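PDB 5MYP: aldehyde dehydrogenase from Trypanosoma brucei, which probably oxidises aldehydes to carboxylic acids with NAD+ as the electron acceptor. Local coordinates for the interface of chains A and B. Coordinates in Å, arbitrary orientation; residue numbers count along the deposited sequence, not the author numbering. Chains: chain A/B, Aldehyde dehydrogenase.

Contact 1: the interface of chains A and B. Residues chain A 425, 428-431; chain B 102-103, 106, 111, 460.
A:Asp429 and B:Glu103 pair through their backbones as an antiparallel beta bridge between the two chains. The amide N of B:Glu103 gives a hydrogen bond to the carbonyl O of A:Asp429 at 3.1 Å. Water 1 completes the polar contact. It lies 2.8 Å from A:Asp429 N and 2.6 Å from B:Glu103 O, and it also reaches the amide N of B:Ala106 at a longer distance. The backbone polar groups of the bridge are thus met by each other or by water.

The acidic side chains of the pair lie alongside each other and point the same way. Their carboxylates keep apart, with A:Asp429 OD1 4.7 Å from B:Glu103 OE1, which may limit repulsion between like charges.

The remaining contact is apolar. B:Met460 has CG anti to the backbone N (chi1 167°) and bends only at its last torsion (chi3 -86°). This brings its methyl CE to A:Ala428 CB at 3.5 Å, while its sulfur SD lies against CA and CB of A:His425. A:Ala428 CB also meets B:Ala106 CB, methyl to methyl, at 3.6 Å. B:Met102 is folded at chi2 and chi3. Its SD lies against A:Gly430 CA, and B:Met102 CE packs on A:Leu431 CG at 3.9 Å.

Chain A contributes 3-10 helix 424-427 and the loop after it. This segment lies against loop 102-103, 3-10 helix 104-108 and strands 110-117 and 454-461 of chain B. The patch centre is about 15 Å from the predicted active-site residue A:Glu223.

Contact 2: the interface of chains A and B. Residues chain A 114, 457, 459, 461; chain B 406, 409.
Strands 110-117 and 454-461 of chain A meet helix 402-411 of chain B. A:Arg457, A:Val459 and A:Arg461 of strand 454-461 touch B:Glu409, and A:Gln114 of the other strand joins them.

The A:Arg461 guanidinium takes the B:Glu409 carboxylate side-on. A:Arg461 NH2 donates a hydrogen bond to B:Glu409 OE1 at 3.2 Å, nearly straight (170° at H), and forms a salt bridge. A:Arg461 NE donates to B:Glu409 OE2 at 3.3 Å. Both oxygens use their syn lone pairs, and the two flat groups are nearly coplanar. A:Val459 CG1 lies over one face of this guanidinium, towards its rim, and also touches the carboxylate.

OE1 of B:Glu409 also accepts from B:Arg406 and A:Gln114. B:Arg406 NH1 meets the anti lone pair of B:Glu409 OE1 at 2.8 Å, a salt bridge within chain B that helps position the carboxylate for A:Arg461. B:Arg406 bends at chi2 and chi3 (86° and -76°), which turns its guanidinium back towards B:Glu409. The amide NE2 of A:Gln114 donates to B:Glu409 OE1 from above the carboxylate plane at 3.2 Å. These donors would favour a charged carboxylate. Water 2 links A:Gln114 OE1 to B:Arg406 NH1.

A:Arg457 is extended and reaches the backbone instead. A:Arg457 NH1 donates to the carbonyl O of B:Glu409 at 2.7 Å, with that oxygen in the guanidinium plane.

The site lies where strands of one subunit run along the other, near the C-terminal end of helix 402-411.

Contact 3: the interface of chains A and B. Residues chain A 101, 103; chain B 86, 89-90, 429.
The loop at 101-103 of chain A meets helix 69-95 and the loop at 429 of chain B. A:Glu103 carries most of the contact. A:Glu103 N donates a hydrogen bond to the carbonyl O of B:Asp429 at 2.9 Å, within an antiparallel beta bridge. Water 3 joins A:Glu103 O to B:Asp429 N.

The side chain of A:Glu103 is extended, with CG anti to the backbone N (chi1 164°), and reaches helix 69-95. It meets B:His90 tip to tip. B:His90 NE2 donates to A:Glu103 OE1 at 2.9 Å, nearly straight (169° at H). OE1 uses its syn lone pair and lies in the ring plane, while the carboxylate is turned 74° from the ring. CD2 of B:His90 sits over the ring of B:His86, which supports the donor ring.

A:Glu103 OE2 comes 3.3 Å from B:Glu89 OE1, with the carboxylates nearly coplanar. The close like charges may raise the pKa of one acid, and the B:His90 N-H may partly offset them. B:Asp429 packs its carboxylate along the A:Glu103 chain, B:Asp429 CG to A:Glu103 CB at 3.7 Å. Water 4 links B:Asp429 OD1 to A:Thr101 O.

The site lies along the later turns of helix 69-95, where the side chain of A:Glu103 reaches in from the partner's loop.

Contact 1: the interface of chains A and B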
ATOM      1  N   HIS A 425     -11.691  -2.328  19.674  1.00 17.66           N
ATOM      2  CA  HIS A 425     -11.468  -2.866  18.320  1.00 17.63           C
ATOM      3  C   HIS A 425     -10.000  -3.141  17.983  1.00 18.16           C
ATOM      4  O   HIS A 425      -9.723  -4.003  17.155  1.00 18.06           O
ATOM      5  CB  HIS A 425     -12.076  -1.939  17.252  1.00 17.21           C
ATOM      6  CG  HIS A 425     -11.350  -0.639  17.083  1.00 16.69           C
ATOM      7  ND1 HIS A 425     -11.309   0.325  18.066  1.00 16.62           N
ATOM      8  CD2 HIS A 425     -10.649  -0.138  16.037  1.00 16.27           C
ATOM      9  CE1 HIS A 425     -10.607   1.360  17.638  1.00 16.39           C
ATOM     10  NE2 HIS A 425     -10.190   1.100  16.412  1.00 16.03           N
ATOM     11  N   ALA A 428      -9.167  -6.711  18.540  1.00 21.94           N
ATOM     12  CA  ALA A 428     -10.077  -7.647  17.878  1.00 22.31           C
ATOM     13  C   ALA A 428      -9.338  -8.528  16.871  1.00 22.68           C
ATOM     14  O   ALA A 428      -8.787  -8.023  15.891  1.00 22.31           O
ATOM     15  CB  ALA A 428     -11.197  -6.881  17.191  1.00 22.48           C
ATOM     16  N   ASP A 429      -9.337  -9.838  17.117  1.00 23.01           N
ATOM     17  CA  ASP A 429      -8.663 -10.801  16.242  1.00 22.97           C
ATOM     18  C   ASP A 429      -9.533 -11.060  15.007  1.00 21.58           C
ATOM     19  O   ASP A 429     -10.568 -11.731  15.096  1.00 20.93           O
ATOM     20  CB  ASP A 429      -8.375 -12.106  16.999  1.00 24.61           C
ATOM     21  CG  ASP A 429      -7.453 -13.049  16.228  1.00 26.24           C
ATOM     22  OD1 ASP A 429      -7.493 -13.064  14.979  1.00 27.13           O
ATOM     23  OD2 ASP A 429      -6.676 -13.789  16.879  1.00 28.30           O
ATOM     24  N   GLY A 430      -9.096 -10.532  13.863  1.00 19.67           N
ATOM     25  CA  GLY A 430      -9.845 -10.634  12.610  1.00 18.95           C
ATOM     26  C   GLY A 430     -10.042  -9.322  11.862  1.00 17.98           C
ATOM     27  O   GLY A 430     -10.425  -9.342  10.694  1.00 18.13           O
ATOM     28  N   LEU A 431      -9.811  -8.190  12.531  1.00 16.89           N
ATOM     29  CA  LEU A 431      -9.888  -6.877  11.899  1.00 16.12           C
ATOM     30  C   LEU A 431      -8.497  -6.354  11.536  1.00 15.23           C
ATOM     31  O   LEU A 431      -7.560  -6.507  12.323  1.00 14.64           O
ATOM     32  CB  LEU A 431     -10.563  -5.872  12.835  1.00 16.33           C
ATOM     33  CG  LEU A 431     -12.027  -6.111  13.195  1.00 16.43           C
ATOM     34  CD1 LEU A 431     -12.526  -4.961  14.061  1.00 16.55           C
ATOM     35  CD2 LEU A 431     -12.895  -6.272  11.957  1.00 16.64           C
TER
ATOM     36  N   MET B 102     -13.786 -13.799  12.641  1.00 25.59           N
ATOM     37  CA  MET B 102     -13.451 -13.265  13.958  1.00 25.48           C
ATOM     38  C   MET B 102     -13.173 -14.413  14.935  1.00 26.43           C
ATOM     39  O   MET B 102     -13.823 -15.470  14.868  1.00 26.65           O
ATOM     40  CB  MET B 102     -14.611 -12.414  14.487  1.00 24.52           C
ATOM     41  CG  MET B 102     -15.003 -11.241  13.603  1.00 23.82           C
ATOM     42  SD  MET B 102     -13.649 -10.124  13.163  1.00 22.60           S
ATOM     43  CE  MET B 102     -13.181  -9.498  14.771  1.00 22.63           C
ATOM     44  N   GLU B 103     -12.227 -14.185  15.847  0.50 26.90           N
ATOM     45  CA  GLU B 103     -11.861 -15.146  16.887  0.50 27.65           C
ATOM     46  C   GLU B 103     -11.756 -14.424  18.231  0.50 28.07           C
ATOM     47  O   GLU B 103     -11.514 -13.218  18.274  0.50 28.23           O
ATOM     48  CB  GLU B 103     -10.536 -15.841  16.515  0.50 27.89           C
ATOM     49  CG  GLU B 103     -10.596 -16.661  15.228  0.50 28.07           C
ATOM     50  CD  GLU B 103      -9.455 -17.663  15.097  0.50 28.36           C
ATOM     51  OE1 GLU B 103      -8.668 -17.548  14.132  0.50 28.22           O
ATOM     52  OE2 GLU B 103      -9.348 -18.556  15.965  0.50 28.14           O
ATOM     53  N   ALA B 106     -13.996 -10.677  20.237  1.00 26.27           N
ATOM     54  CA  ALA B 106     -14.582  -9.938  19.106  1.00 25.93           C
ATOM     55  C   ALA B 106     -15.593 -10.748  18.278  1.00 25.39           C
ATOM     56  O   ALA B 106     -16.447 -10.166  17.608  1.00 24.65           O
ATOM     57  CB  ALA B 106     -13.482  -9.409  18.197  1.00 25.98           C
ATOM     58  N   CYS B 111     -19.181  -7.525  13.360  1.00 21.84           N
ATOM     59  CA  CYS B 111     -18.052  -6.919  12.654  1.00 21.32           C
ATOM     60  C   CYS B 111     -18.175  -7.017  11.127  1.00 21.26           C
ATOM     61  O   CYS B 111     -18.706  -8.000  10.591  1.00 20.75           O
ATOM     62  CB  CYS B 111     -16.742  -7.558  13.105  1.00 21.17           C
ATOM     63  SG  CYS B 111     -16.380  -7.314  14.853  1.00 20.98           S
ATOM     64  N   MET B 460     -16.931  -2.323  13.942  1.00 17.51           N
ATOM     65  CA  MET B 460     -17.301  -3.212  15.046  1.00 18.75           C
ATOM     66  C   MET B 460     -18.514  -2.623  15.755  1.00 19.29           C
ATOM     67  O   MET B 460     -18.439  -1.510  16.260  1.00 18.91           O
ATOM     68  CB  MET B 460     -16.140  -3.356  16.035  1.00 19.18           C
ATOM     69  CG  MET B 460     -16.517  -4.010  17.365  1.00 19.95           C
ATOM     70  SD  MET B 460     -15.116  -4.205  18.478  1.00 21.16           S
ATOM     71  CE  MET B 460     -14.455  -5.763  17.903  1.00 21.04           C
TER
HETATM   72  O   HOH W   1     -10.886 -10.843  19.249  1.00 19.31           O

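Contact 2: the interface of chains A and B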
ATOM      1  N   GLN A 114       0.664 -16.418  -5.154  1.00 17.76           N
ATOM      2  CA  GLN A 114       1.616 -16.894  -4.146  1.00 17.94           C
ATOM      3  C   GLN A 114       2.022 -15.726  -3.258  1.00 17.81           C
ATOM      4  O   GLN A 114       1.941 -14.572  -3.677  1.00 17.60           O
ATOM      5  CB  GLN A 114       2.858 -17.503  -4.810  1.00 18.13           C
ATOM      6  CG  GLN A 114       2.578 -18.725  -5.686  1.00 18.63           C
ATOM      7  CD  GLN A 114       3.828 -19.306  -6.333  1.00 18.85           C
ATOM      8  OE1 GLN A 114       4.941 -18.803  -6.147  1.00 18.80           O
ATOM      9  NE2 GLN A 114       3.648 -20.378  -7.106  1.00 19.13           N
ATOM     10  N   ARG A 457       2.226 -12.460  -5.255  1.00 13.56           N
ATOM     11  CA  ARG A 457       2.856 -12.660  -6.555  1.00 13.84           C
ATOM     12  C   ARG A 457       2.014 -13.557  -7.464  1.00 13.82           C
ATOM     13  O   ARG A 457       1.936 -14.763  -7.221  1.00 13.89           O
ATOM     14  CB  ARG A 457       4.236 -13.280  -6.347  1.00 13.76           C
ATOM     15  CG  ARG A 457       5.107 -13.347  -7.592  1.00 13.90           C
ATOM     16  CD  ARG A 457       6.333 -14.174  -7.276  1.00 14.04           C
ATOM     17  NE  ARG A 457       7.427 -14.065  -8.246  1.00 14.07           N
ATOM     18  CZ  ARG A 457       8.467 -14.899  -8.293  1.00 14.22           C
ATOM     19  NH1 ARG A 457       8.564 -15.924  -7.438  1.00 14.22           N
ATOM     20  NH2 ARG A 457       9.420 -14.725  -9.207  1.00 14.30           N
ATOM     21  N   VAL A 459       0.973 -15.951 -10.484  1.00 14.90           N
ATOM     22  CA  VAL A 459       1.635 -16.932 -11.339  1.00 15.73           C
ATOM     23  C   VAL A 459       0.604 -17.471 -12.331  1.00 16.85           C
ATOM     24  O   VAL A 459      -0.476 -17.903 -11.923  1.00 16.53           O
ATOM     25  CB  VAL A 459       2.236 -18.089 -10.514  1.00 15.67           C
ATOM     26  CG1 VAL A 459       2.901 -19.118 -11.433  1.00 15.75           C
ATOM     27  CG2 VAL A 459       3.214 -17.547  -9.468  1.00 15.50           C
ATOM     28  N   ARG A 461       0.308 -20.278 -15.443  1.00 22.25           N
ATOM     29  CA  ARG A 461       0.956 -21.409 -16.112  1.00 23.60           C
ATOM     30  C   ARG A 461       0.163 -21.813 -17.351  1.00 24.38           C
ATOM     31  O   ARG A 461      -1.041 -22.097 -17.271  1.00 23.90           O
ATOM     32  CB  ARG A 461       1.119 -22.587 -15.151  1.00 24.56           C
ATOM     33  CG  ARG A 461       1.755 -22.192 -13.820  1.00 25.25           C
ATOM     34  CD  ARG A 461       2.483 -23.345 -13.145  1.00 26.24           C
ATOM     35  NE  ARG A 461       2.954 -22.969 -11.810  1.00 26.68           N
ATOM     36  CZ  ARG A 461       2.195 -22.907 -10.711  1.00 26.97           C
ATOM     37  NH1 ARG A 461       0.890 -23.210 -10.749  1.00 27.47           N
ATOM     38  NH2 ARG A 461       2.756 -22.542  -9.552  1.00 26.80           N
TER
ATOM     39  N   ARG B 406       9.111 -25.000 -10.305  1.00 24.34           N
ATOM     40  CA  ARG B 406       8.940 -24.774  -8.862  1.00 25.32           C
ATOM     41  C   ARG B 406      10.196 -24.194  -8.212  1.00 24.13           C
ATOM     42  O   ARG B 406      10.098 -23.301  -7.372  1.00 23.37           O
ATOM     43  CB  ARG B 406       8.552 -26.086  -8.158  1.00 27.44           C
ATOM     44  CG  ARG B 406       8.125 -25.957  -6.700  1.00 29.84           C
ATOM     45  CD  ARG B 406       6.643 -25.632  -6.553  1.00 31.74           C
ATOM     46  NE  ARG B 406       6.364 -24.226  -6.852  1.00 33.95           N
ATOM     47  CZ  ARG B 406       6.454 -23.209  -5.988  1.00 34.97           C
ATOM     48  NH1 ARG B 406       6.178 -21.979  -6.406  1.00 35.41           N
ATOM     49  NH2 ARG B 406       6.815 -23.398  -4.715  1.00 36.02           N
ATOM     50  N   GLU B 409      10.612 -20.439  -9.442  1.00 21.34           N
ATOM     51  CA  GLU B 409       9.577 -19.637  -8.766  1.00 21.16           C
ATOM     52  C   GLU B 409       9.919 -19.352  -7.307  1.00 20.50           C
ATOM     53  O   GLU B 409       9.878 -18.206  -6.858  1.00 19.50           O
ATOM     54  CB  GLU B 409       8.214 -20.345  -8.815  1.00 21.41           C
ATOM     55  CG  GLU B 409       7.529 -20.297 -10.173  1.00 21.96           C
ATOM     56  CD  GLU B 409       6.249 -21.120 -10.232  1.00 22.23           C
ATOM     57  OE1 GLU B 409       5.751 -21.570  -9.178  1.00 23.13           O
ATOM     58  OE2 GLU B 409       5.739 -21.317 -11.349  1.00 22.62           O
TER
HETATM   59  O   HOH W   2       7.049 -20.039  -4.923  1.00 29.36           O

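Contact 3: the interface of chains A and B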
ATOM      1  N   THR A 101     -10.234 -15.998  -8.880  1.00 22.65           N
ATOM      2  CA  THR A 101     -11.369 -16.118  -9.789  1.00 22.77           C
ATOM      3  C   THR A 101     -10.970 -15.547 -11.148  1.00 22.19           C
ATOM      4  O   THR A 101     -10.709 -14.340 -11.264  1.00 21.75           O
ATOM      5  CB  THR A 101     -12.600 -15.365  -9.243  1.00 23.14           C
ATOM      6  OG1 THR A 101     -12.950 -15.902  -7.963  1.00 23.67           O
ATOM      7  CG2 THR A 101     -13.796 -15.490 -10.195  1.00 23.61           C
ATOM      8  N   GLU A 103     -11.595 -14.935 -15.352  1.00 22.21           N
ATOM      9  CA  GLU A 103     -12.653 -14.628 -16.325  1.00 23.25           C
ATOM     10  C   GLU A 103     -12.016 -14.416 -17.700  1.00 23.56           C
ATOM     11  O   GLU A 103     -10.851 -14.022 -17.795  1.00 24.11           O
ATOM     12  CB  GLU A 103     -13.436 -13.396 -15.851  1.00 23.72           C
ATOM     13  CG  GLU A 103     -14.317 -12.691 -16.875  1.00 24.19           C
ATOM     14  CD  GLU A 103     -15.234 -11.642 -16.259  1.00 24.36           C
ATOM     15  OE1 GLU A 103     -15.301 -11.502 -15.015  1.00 24.26           O
ATOM     16  OE2 GLU A 103     -15.906 -10.929 -17.032  1.00 25.13           O
TER
ATOM     17  N   HIS B  86     -15.905  -5.666 -16.981  1.00 16.86           N
ATOM     18  CA  HIS B  86     -15.595  -6.263 -15.674  1.00 16.69           C
ATOM     19  C   HIS B  86     -16.082  -5.377 -14.524  1.00 16.38           C
ATOM     20  O   HIS B  86     -16.786  -5.849 -13.630  1.00 15.76           O
ATOM     21  CB  HIS B  86     -14.087  -6.501 -15.532  1.00 16.83           C
ATOM     22  CG  HIS B  86     -13.682  -7.056 -14.198  1.00 17.13           C
ATOM     23  ND1 HIS B  86     -13.281  -8.362 -14.026  1.00 17.52           N
ATOM     24  CD2 HIS B  86     -13.623  -6.483 -12.973  1.00 17.48           C
ATOM     25  CE1 HIS B  86     -12.984  -8.566 -12.754  1.00 17.77           C
ATOM     26  NE2 HIS B  86     -13.190  -7.443 -12.094  1.00 17.54           N
ATOM     27  N   GLU B  89     -20.011  -5.015 -14.446  1.00 20.73           N
ATOM     28  CA  GLU B  89     -20.596  -6.320 -14.065  1.00 21.65           C
ATOM     29  C   GLU B  89     -20.440  -6.652 -12.581  1.00 21.12           C
ATOM     30  O   GLU B  89     -21.374  -7.166 -11.966  1.00 20.90           O
ATOM     31  CB  GLU B  89     -19.957  -7.465 -14.865  1.00 23.25           C
ATOM     32  CG  GLU B  89     -20.411  -7.595 -16.311  1.00 24.84           C
ATOM     33  CD  GLU B  89     -19.514  -8.527 -17.125  1.00 26.13           C
ATOM     34  OE1 GLU B  89     -18.791  -9.359 -16.533  1.00 27.25           O
ATOM     35  OE2 GLU B  89     -19.519  -8.430 -18.371  1.00 28.40           O
ATOM     36  N   HIS B  90     -19.260  -6.371 -12.022  1.00 20.24           N
ATOM     37  CA  HIS B  90     -18.917  -6.799 -10.661  1.00 20.15           C
ATOM     38  C   HIS B  90     -19.029  -5.720  -9.572  1.00 20.08           C
ATOM     39  O   HIS B  90     -18.755  -6.008  -8.405  1.00 19.41           O
ATOM     40  CB  HIS B  90     -17.506  -7.393 -10.657  1.00 20.33           C
ATOM     41  CG  HIS B  90     -17.360  -8.599 -11.531  1.00 20.49           C
ATOM     42  ND1 HIS B  90     -18.087  -9.752 -11.323  1.00 20.68           N
ATOM     43  CD2 HIS B  90     -16.568  -8.838 -12.603  1.00 20.20           C
ATOM     44  CE1 HIS B  90     -17.751 -10.649 -12.233  1.00 20.75           C
ATOM     45  NE2 HIS B  90     -16.828 -10.122 -13.018  1.00 20.35           N
ATOM     46  N   ASP B 429      -7.896 -11.493 -16.785  1.00 17.33           N
ATOM     47  CA  ASP B 429      -8.930 -11.018 -15.875  1.00 17.03           C
ATOM     48  C   ASP B 429      -8.981 -11.931 -14.647  1.00 16.44           C
ATOM     49  O   ASP B 429      -9.445 -13.076 -14.725  1.00 16.09           O
ATOM     50  CB  ASP B 429     -10.285 -10.977 -16.598  1.00 17.58           C
ATOM     51  CG  ASP B 429     -11.367 -10.279 -15.799  1.00 17.89           C
ATOM     52  OD1 ASP B 429     -11.321 -10.298 -14.552  1.00 18.18           O
ATOM     53  OD2 ASP B 429     -12.290  -9.733 -16.432  1.00 18.59           O
TER
HETATM   54  O   HOH W   3      -8.708 -12.906 -19.035  1.00 15.98           O
HETATM   55  O   HOH W   4     -11.734 -12.065 -12.466  1.00 22.12           O

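Contacts 1 and 3 overlap through the two-fold, with centres about 29 Å apart. Both contain the bridge between residues 103 and 429, with the chains exchanged. CG is anti to the carbonyl carbon in B:Glu103 (-62°) but anti to the backbone N in A:Glu103 (164°), whose side chain meets B:His90. The two copies therefore do not match exactly here. The centre of contact 2 is about 32 Å from that of contact 1 and 21 Å from that of contact 3. It shares strands 110-117 and 454-461 with contact 1, taken from the opposite chain. The repeated contacts suggest a dimer in which each subunit lays the same loops and strands against the other.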